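Local atomic coordinates of HAD-superfamily hydrolase, subfamily IA, variant 1 (Ehrlichia chaffeensis, PDB entry 3KZX), a protein that probably hydrolyses 2-phosphoglycolate to glycolate and phosphate, as a phosphatase of the HAD-like hydrolase superfamily. Residues Q24-I29 with E175-V180; V28-Y33 with E110-L115. All coordinates share one frame; numbering follows the deposited sequence.

Contact 1 (Q24-I29 with E175-V180); sequences QPTAVI and EPSKEV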
ATOM      1  N   GLN A  24      19.780 -10.735  -3.722  1.00 14.63           N
ATOM      2  CA  GLN A  24      18.960 -10.279  -2.624  1.00 12.71           C
ATOM      3  C   GLN A  24      18.805  -8.766  -2.741  1.00 10.64           C
ATOM      4  O   GLN A  24      19.704  -8.094  -3.262  1.00  9.09           O
ATOM      5  CB  GLN A  24      19.563 -10.654  -1.275  1.00 12.88           C
ATOM      6  CG  GLN A  24      20.763  -9.828  -0.824  1.00 13.35           C
ATOM      7  CD  GLN A  24      21.259 -10.276   0.526  1.00 14.48           C
ATOM      8  OE1 GLN A  24      21.360  -9.484   1.478  1.00 16.60           O
ATOM      9  NE2 GLN A  24      21.539 -11.556   0.633  1.00 12.59           N
ATOM     10  N   PRO A  25      17.677  -8.230  -2.256  1.00  9.09           N
ATOM     11  CA  PRO A  25      17.463  -6.803  -2.407  1.00  8.89           C
ATOM     12  C   PRO A  25      18.351  -5.956  -1.493  1.00  7.90           C
ATOM     13  O   PRO A  25      18.636  -6.336  -0.354  1.00  7.34           O
ATOM     14  CB  PRO A  25      15.984  -6.639  -2.058  1.00  8.31           C
ATOM     15  CG  PRO A  25      15.708  -7.732  -1.110  1.00  8.72           C
ATOM     16  CD  PRO A  25      16.526  -8.875  -1.574  1.00  9.02           C
ATOM     17  N   THR A  26      18.804  -4.822  -2.019  1.00  7.79           N
ATOM     18  CA  THR A  26      19.497  -3.825  -1.219  1.00  7.38           C
ATOM     19  C   THR A  26      18.532  -2.984  -0.375  1.00  7.17           C
ATOM     20  O   THR A  26      18.927  -2.390   0.622  1.00  8.43           O
ATOM     21  CB  THR A  26      20.305  -2.843  -2.129  1.00  6.71           C
ATOM     22  OG1 THR A  26      19.398  -2.298  -3.118  1.00  7.40           O
ATOM     23  CG2 THR A  26      21.513  -3.562  -2.771  1.00  7.34           C
ATOM     24  N   ALA A  27      17.265  -2.895  -0.796  1.00  7.57           N
ATOM     25  CA  ALA A  27      16.216  -2.258  -0.019  1.00  7.16           C
ATOM     26  C   ALA A  27      14.852  -2.751  -0.493  1.00  6.90           C
ATOM     27  O   ALA A  27      14.728  -3.235  -1.630  1.00  7.12           O
ATOM     28  CB  ALA A  27      16.309  -0.721  -0.152  1.00  7.27           C
ATOM     29  N   VAL A  28      13.848  -2.661   0.362  1.00  6.30           N
ATOM     30  CA  VAL A  28      12.490  -3.058  -0.031  1.00  6.12           C
ATOM     31  C   VAL A  28      11.570  -1.886   0.288  1.00  6.73           C
ATOM     32  O   VAL A  28      11.466  -1.456   1.422  1.00  8.20           O
ATOM     33  CB  VAL A  28      11.996  -4.330   0.673  1.00  6.84           C
ATOM     34  CG1 VAL A  28      10.520  -4.686   0.234  1.00  6.01           C
ATOM     35  CG2 VAL A  28      12.958  -5.504   0.388  1.00  5.91           C
ATOM     36  N   ILE A  29      10.888  -1.396  -0.735  1.00  6.54           N
ATOM     37  CA  ILE A  29       9.925  -0.312  -0.593  1.00  7.29           C
ATOM     38  C   ILE A  29       8.523  -0.916  -0.666  1.00  6.63           C
ATOM     39  O   ILE A  29       8.269  -1.761  -1.506  1.00  7.05           O
ATOM     40  CB  ILE A  29      10.113   0.771  -1.688  1.00  7.26           C
ATOM     41  CG1 ILE A  29      11.548   1.330  -1.662  1.00  7.92           C
ATOM     42  CG2 ILE A  29       9.122   1.941  -1.466  1.00  7.15           C
ATOM     43  CD1 ILE A  29      11.828   2.324  -2.769  1.00  6.97           C
ATOM     44  N   GLU A 175      21.324   3.509  -3.479  1.00  8.89           N
ATOM     45  CA  GLU A 175      21.247   3.938  -4.886  1.00  9.65           C
ATOM     46  C   GLU A 175      20.068   3.196  -5.542  1.00 10.53           C
ATOM     47  O   GLU A 175      19.831   2.032  -5.224  1.00 10.76           O
ATOM     48  CB  GLU A 175      22.563   3.597  -5.636  1.00 10.62           C
ATOM     49  N   PRO A 176      19.339   3.857  -6.473  1.00 10.73           N
ATOM     50  CA  PRO A 176      18.340   3.136  -7.249  1.00 11.24           C
ATOM     51  C   PRO A 176      18.968   2.054  -8.121  1.00 10.89           C
ATOM     52  O   PRO A 176      20.000   2.298  -8.742  1.00  9.96           O
ATOM     53  CB  PRO A 176      17.710   4.219  -8.158  1.00 11.72           C
ATOM     54  CG  PRO A 176      18.272   5.491  -7.745  1.00 12.62           C
ATOM     55  CD  PRO A 176      19.386   5.294  -6.791  1.00 10.97           C
ATOM     56  N   SER A 177      18.377   0.867  -8.134  1.00  9.41           N
ATOM     57  CA  SER A 177      18.863  -0.223  -8.983  1.00 10.28           C
ATOM     58  C   SER A 177      17.801  -1.292  -9.010  1.00 10.53           C
ATOM     59  O   SER A 177      16.841  -1.237  -8.255  1.00  9.63           O
ATOM     60  CB  SER A 177      20.126  -0.855  -8.386  1.00 10.83           C
ATOM     61  OG  SER A 177      19.784  -1.633  -7.217  1.00 11.84           O
ATOM     62  N   LYS A 178      18.036  -2.329  -9.798  1.00 10.91           N
ATOM     63  CA  LYS A 178      17.127  -3.443  -9.870  1.00 11.83           C
ATOM     64  C   LYS A 178      17.207  -4.339  -8.636  1.00 10.69           C
ATOM     65  O   LYS A 178      16.444  -5.309  -8.520  1.00 11.31           O
ATOM     66  CB  LYS A 178      17.344  -4.211 -11.176  1.00 12.25           C
ATOM     67  CG  LYS A 178      16.995  -3.308 -12.448  1.00 16.89           C
ATOM     68  CD  LYS A 178      15.445  -3.008 -12.545  1.00 19.32           C
ATOM     69  CE  LYS A 178      15.099  -1.951 -13.604  1.00 21.12           C
ATOM     70  NZ  LYS A 178      13.602  -1.613 -13.659  1.00 22.33           N
ATOM     71  N   GLU A 179      18.098  -4.027  -7.694  1.00  9.38           N
ATOM     72  CA  GLU A 179      18.075  -4.691  -6.382  1.00  8.94           C
ATOM     73  C   GLU A 179      17.205  -3.972  -5.341  1.00  7.93           C
ATOM     74  O   GLU A 179      17.020  -4.466  -4.231  1.00  7.92           O
ATOM     75  CB  GLU A 179      19.496  -4.856  -5.829  1.00  9.63           C
ATOM     76  CG  GLU A 179      20.265  -6.003  -6.484  1.00 12.65           C
ATOM     77  CD  GLU A 179      20.684  -5.672  -7.901  1.00 18.42           C
ATOM     78  OE1 GLU A 179      21.413  -4.672  -8.101  1.00 21.83           O
ATOM     79  OE2 GLU A 179      20.273  -6.410  -8.828  1.00 24.39           O
ATOM     80  N   VAL A 180      16.685  -2.803  -5.688  1.00  7.32           N
ATOM     81  CA  VAL A 180      15.659  -2.168  -4.894  1.00  5.94           C
ATOM     82  C   VAL A 180      14.305  -2.730  -5.351  1.00  5.99           C
ATOM     83  O   VAL A 180      13.914  -2.571  -6.498  1.00  6.96           O
ATOM     84  CB  VAL A 180      15.681  -0.645  -5.053  1.00  6.47           C
ATOM     85  CG1 VAL A 180      14.537  -0.007  -4.246  1.00  7.01           C
ATOM     86  CG2 VAL A 180      17.065  -0.075  -4.577  1.00  5.07           C
TER
HETATM   87  O   HOH W   1      20.608  -0.564  -4.880  1.00 10.75           O
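P25 and T26 close over the carbonyl of E179 just where strand 27-30 starts to pair with strand 180-184. T26 N donates to E179 O at 2.9 Å, a bent bond (135° at the hydrogen) whose donor lies above the carbonyl plane. P25 CA packs 3.0 Å from the same E179 O; proline suits this spot because it has no backbone N-H to satisfy and its apolar ring packs on F181. A residue further on, A27 and V180 form a parallel beta bridge with their CA atoms 4.9 Å apart. The small methyl of A27 and the branched V180 share one face of the sheet, where I29 CD1 reaches V180 CG1 at 3.9 Å.

The outer side is looser and wetter. With chi1 at 54°, T26 OG1 turns toward the loop. T26 OG1 comes within 3.5 Å of V180 CG2. T26 OG1 is 2.8 Å from the oxygen of a water. That water donates to E175 O and is hydrogen-bonded to S177 OG as well, bridging two hydroxyls that share no direct hydrogen bond. S177 OG in turn accepts from E179 N at 3.0 Å, an ST turn within the type I turn S177 to V180. E179 bends at chi2, leading its carboxylate away from residues 24-29.

Helix 163-172 covers the face of A27, V180 and I29 through I172, L169 and V165, whereas P25 leans on I225 of helix 218-229.

Contact 2 (V28-Y33 with E110-L115); sequences VIFDWY and ELLDTL
Beside the apolar meeting of F30 with L111, L112 and L115, the shortest polar bond is local: W32 N donates to D31 OD1 at 2.8 Å, from above the carboxylate plane. It lies past the end of the strand, and nothing polar crosses to residues 110-115. That crossing falls to F30: its chi1 of -68° sends the ring toward helix 108-117, a flat apolar group with a face for L112 and an edge for L111 and L115. L112 CD2 sits over the face, 4.1 Å from the ring centroid and 28° off the normal, a CH-pi contact. At the rim, near the ring plane, L111 CD2 is 3.7 Å from F30 CE1, and L115 CD1 is 3.8 Å from F30 CZ. L115 also spans to V28, whose CG2 lies 4.0 Å from L115 CD1.

Strand 28-30 and helix 110-115 run nearly antiparallel (153°), their axes 11.4 Å apart, as expected where a helix leads back to a neighbouring parallel strand, here 121-126. Helix 218-229 adds F218 against L111 and I225 against L115. With every touching residue buried and apolar, cohesion here should come largely from dispersion and the exclusion of water.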
ATOM      1  N   VAL A  28      13.848  -2.661   0.362  1.00  6.30           N
ATOM      2  CA  VAL A  28      12.490  -3.058  -0.031  1.00  6.12           C
ATOM      3  C   VAL A  28      11.570  -1.886   0.288  1.00  6.73           C
ATOM      4  O   VAL A  28      11.466  -1.456   1.422  1.00  8.20           O
ATOM      5  CB  VAL A  28      11.996  -4.330   0.673  1.00  6.84           C
ATOM      6  CG1 VAL A  28      10.520  -4.686   0.234  1.00  6.01           C
ATOM      7  CG2 VAL A  28      12.958  -5.504   0.388  1.00  5.91           C
ATOM      8  N   ILE A  29      10.888  -1.396  -0.735  1.00  6.54           N
ATOM      9  CA  ILE A  29       9.925  -0.312  -0.593  1.00  7.29           C
ATOM     10  C   ILE A  29       8.523  -0.916  -0.666  1.00  6.63           C
ATOM     11  O   ILE A  29       8.269  -1.761  -1.506  1.00  7.05           O
ATOM     12  CB  ILE A  29      10.113   0.771  -1.688  1.00  7.26           C
ATOM     13  CG1 ILE A  29      11.548   1.330  -1.662  1.00  7.92           C
ATOM     14  CG2 ILE A  29       9.122   1.941  -1.466  1.00  7.15           C
ATOM     15  CD1 ILE A  29      11.828   2.324  -2.769  1.00  6.97           C
ATOM     16  N   PHE A  30       7.616  -0.450   0.211  1.00  5.39           N
ATOM     17  CA  PHE A  30       6.235  -0.918   0.257  1.00  5.56           C
ATOM     18  C   PHE A  30       5.268   0.206   0.015  1.00  6.29           C
ATOM     19  O   PHE A  30       5.475   1.297   0.505  1.00  6.65           O
ATOM     20  CB  PHE A  30       5.890  -1.487   1.636  1.00  5.30           C
ATOM     21  CG  PHE A  30       6.606  -2.764   1.985  1.00  5.57           C
ATOM     22  CD1 PHE A  30       6.029  -4.003   1.684  1.00  6.57           C
ATOM     23  CD2 PHE A  30       7.844  -2.751   2.613  1.00  6.94           C
ATOM     24  CE1 PHE A  30       6.659  -5.176   2.000  1.00  6.29           C
ATOM     25  CE2 PHE A  30       8.489  -3.957   2.927  1.00  5.42           C
ATOM     26  CZ  PHE A  30       7.893  -5.149   2.632  1.00  4.55           C
ATOM     27  N   ASP A  31       4.183  -0.069  -0.687  1.00  6.82           N
ATOM     28  CA  ASP A  31       3.047   0.822  -0.631  1.00  6.98           C
ATOM     29  C   ASP A  31       2.245   0.469   0.613  1.00  7.47           C
ATOM     30  O   ASP A  31       2.435  -0.614   1.200  1.00  7.75           O
ATOM     31  CB  ASP A  31       2.201   0.626  -1.885  1.00  6.60           C
ATOM     32  CG  ASP A  31       1.255   1.815  -2.166  1.00  5.95           C
ATOM     33  OD1 ASP A  31       1.180   2.768  -1.363  1.00  6.25           O
ATOM     34  OD2 ASP A  31       0.616   1.784  -3.231  1.00  6.57           O
ATOM     35  N   TRP A  32       1.358   1.380   1.024  1.00  6.92           N
ATOM     36  CA  TRP A  32       0.592   1.231   2.235  1.00  6.38           C
ATOM     37  C   TRP A  32      -0.801   0.628   1.906  1.00  6.13           C
ATOM     38  O   TRP A  32      -1.030  -0.577   2.054  1.00  6.12           O
ATOM     39  CB  TRP A  32       0.536   2.602   2.955  1.00  6.75           C
ATOM     40  CG  TRP A  32      -0.128   2.622   4.252  1.00  5.12           C
ATOM     41  CD1 TRP A  32      -1.305   3.250   4.555  1.00  8.99           C
ATOM     42  CD2 TRP A  32       0.288   1.957   5.454  1.00  7.83           C
ATOM     43  NE1 TRP A  32      -1.632   3.032   5.868  1.00  7.59           N
ATOM     44  CE2 TRP A  32      -0.668   2.245   6.443  1.00  8.19           C
ATOM     45  CE3 TRP A  32       1.379   1.148   5.786  1.00  6.29           C
ATOM     46  CZ2 TRP A  32      -0.566   1.763   7.750  1.00  7.96           C
ATOM     47  CZ3 TRP A  32       1.474   0.661   7.089  1.00 10.12           C
ATOM     48  CH2 TRP A  32       0.502   0.974   8.050  1.00  7.92           C
ATOM     49  N   TYR A  33      -1.704   1.439   1.382  1.00  6.03           N
ATOM     50  CA  TYR A  33      -3.060   0.974   1.141  1.00  6.40           C
ATOM     51  C   TYR A  33      -3.083  -0.092   0.031  1.00  7.14           C
ATOM     52  O   TYR A  33      -2.527   0.117  -1.020  1.00  7.15           O
ATOM     53  CB  TYR A  33      -3.974   2.125   0.728  1.00  5.86           C
ATOM     54  CG  TYR A  33      -4.418   3.065   1.841  1.00  4.66           C
ATOM     55  CD1 TYR A  33      -4.722   2.591   3.125  1.00  4.70           C
ATOM     56  CD2 TYR A  33      -4.587   4.395   1.590  1.00  7.00           C
ATOM     57  CE1 TYR A  33      -5.124   3.457   4.115  1.00  8.49           C
ATOM     58  CE2 TYR A  33      -5.025   5.282   2.576  1.00  9.30           C
ATOM     59  CZ  TYR A  33      -5.277   4.818   3.831  1.00  9.46           C
ATOM     60  OH  TYR A  33      -5.733   5.715   4.782  1.00  7.36           O
ATOM     61  N   GLU A 110       5.189 -10.596   9.435  1.00  7.16           N
ATOM     62  CA  GLU A 110       6.250 -11.608   9.309  1.00  7.45           C
ATOM     63  C   GLU A 110       7.317 -11.219   8.296  1.00  7.03           C
ATOM     64  O   GLU A 110       8.517 -11.413   8.545  1.00  6.45           O
ATOM     65  CB  GLU A 110       5.683 -12.975   8.980  1.00  8.00           C
ATOM     66  CG  GLU A 110       4.969 -13.563  10.162  1.00 12.64           C
ATOM     67  CD  GLU A 110       3.901 -14.543   9.803  1.00 18.32           C
ATOM     68  OE1 GLU A 110       2.714 -14.145   9.779  1.00 18.68           O
ATOM     69  OE2 GLU A 110       4.262 -15.716   9.594  1.00 23.80           O
ATOM     70  N   LEU A 111       6.883 -10.638   7.170  1.00  6.16           N
ATOM     71  CA  LEU A 111       7.825 -10.163   6.162  1.00  5.55           C
ATOM     72  C   LEU A 111       8.651  -8.962   6.619  1.00  5.39           C
ATOM     73  O   LEU A 111       9.900  -8.933   6.473  1.00  5.18           O
ATOM     74  CB  LEU A 111       7.070  -9.857   4.848  1.00  5.60           C
ATOM     75  CG  LEU A 111       7.901  -9.174   3.794  1.00  4.67           C
ATOM     76  CD1 LEU A 111       9.075 -10.076   3.406  1.00  6.94           C
ATOM     77  CD2 LEU A 111       7.011  -8.799   2.556  1.00  4.69           C
ATOM     78  N   LEU A 112       7.995  -7.958   7.204  1.00  5.69           N
ATOM     79  CA  LEU A 112       8.747  -6.836   7.736  1.00  6.03           C
ATOM     80  C   LEU A 112       9.781  -7.304   8.730  1.00  6.13           C
ATOM     81  O   LEU A 112      10.945  -6.861   8.702  1.00  6.34           O
ATOM     82  CB  LEU A 112       7.811  -5.786   8.387  1.00  6.55           C
ATOM     83  CG  LEU A 112       6.735  -5.155   7.474  1.00  7.39           C
ATOM     84  CD1 LEU A 112       5.775  -4.327   8.289  1.00  6.37           C
ATOM     85  CD2 LEU A 112       7.342  -4.282   6.373  1.00  4.57           C
ATOM     86  N   ASP A 113       9.379  -8.219   9.612  1.00  6.52           N
ATOM     87  CA  ASP A 113      10.260  -8.649  10.666  1.00  7.09           C
ATOM     88  C   ASP A 113      11.431  -9.473  10.123  1.00  6.40           C
ATOM     89  O   ASP A 113      12.549  -9.331  10.585  1.00  5.95           O
ATOM     90  CB  ASP A 113       9.493  -9.401  11.756  1.00  7.30           C
ATOM     91  CG  ASP A 113      10.151  -9.257  13.101  1.00 10.37           C
ATOM     92  OD1 ASP A 113      10.200  -8.123  13.652  1.00 11.23           O
ATOM     93  OD2 ASP A 113      10.685 -10.275  13.563  1.00 10.60           O
ATOM     94  N   THR A 114      11.176 -10.305   9.129  1.00  6.47           N
ATOM     95  CA  THR A 114      12.230 -11.029   8.435  1.00  6.93           C
ATOM     96  C   THR A 114      13.229 -10.067   7.778  1.00  6.80           C
ATOM     97  O   THR A 114      14.436 -10.228   7.896  1.00  5.67           O
ATOM     98  CB  THR A 114      11.620 -11.987   7.390  1.00  8.42           C
ATOM     99  OG1 THR A 114      11.028 -13.070   8.099  1.00 11.27           O
ATOM    100  CG2 THR A 114      12.676 -12.584   6.499  1.00  9.33           C
ATOM    101  N   LEU A 115      12.724  -9.048   7.094  1.00  5.70           N
ATOM    102  CA  LEU A 115      13.621  -8.085   6.471  1.00  5.30           C
ATOM    103  C   LEU A 115      14.469  -7.344   7.515  1.00  4.74           C
ATOM    104  O   LEU A 115      15.680  -7.178   7.342  1.00  5.45           O
ATOM    105  CB  LEU A 115      12.834  -7.113   5.598  1.00  5.20           C
ATOM    106  CG  LEU A 115      12.179  -7.764   4.364  1.00  5.50           C
ATOM    107  CD1 LEU A 115      11.161  -6.809   3.679  1.00  5.92           C
ATOM    108  CD2 LEU A 115      13.303  -8.214   3.332  1.00  7.22           C
TER

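The two contacts, their centres about 13 Å apart, share strand 27-30. Contact 1 pairs the strand edge-on with the start of 180-184, its A27 and I29 side chains pointing to helix 163-172, while contact 2 uses the opposite face through V28 and F30, toward helix 108-117, giving the helix-sheet-helix layering of the Rossmann-like HAD core. Contact 1 lies at the strand's N-terminal end, contact 2 nearer the end that leads to D31. D31, which follows the first strand and probably corresponds to the nucleophile of HAD hydrolases, forms a salt bridge with K159 and lies near D185 and D189. D31 CG is 15.7 Å from A27 CA and 10.8 Å from F30 CZ, and neither contact uses its carboxylate.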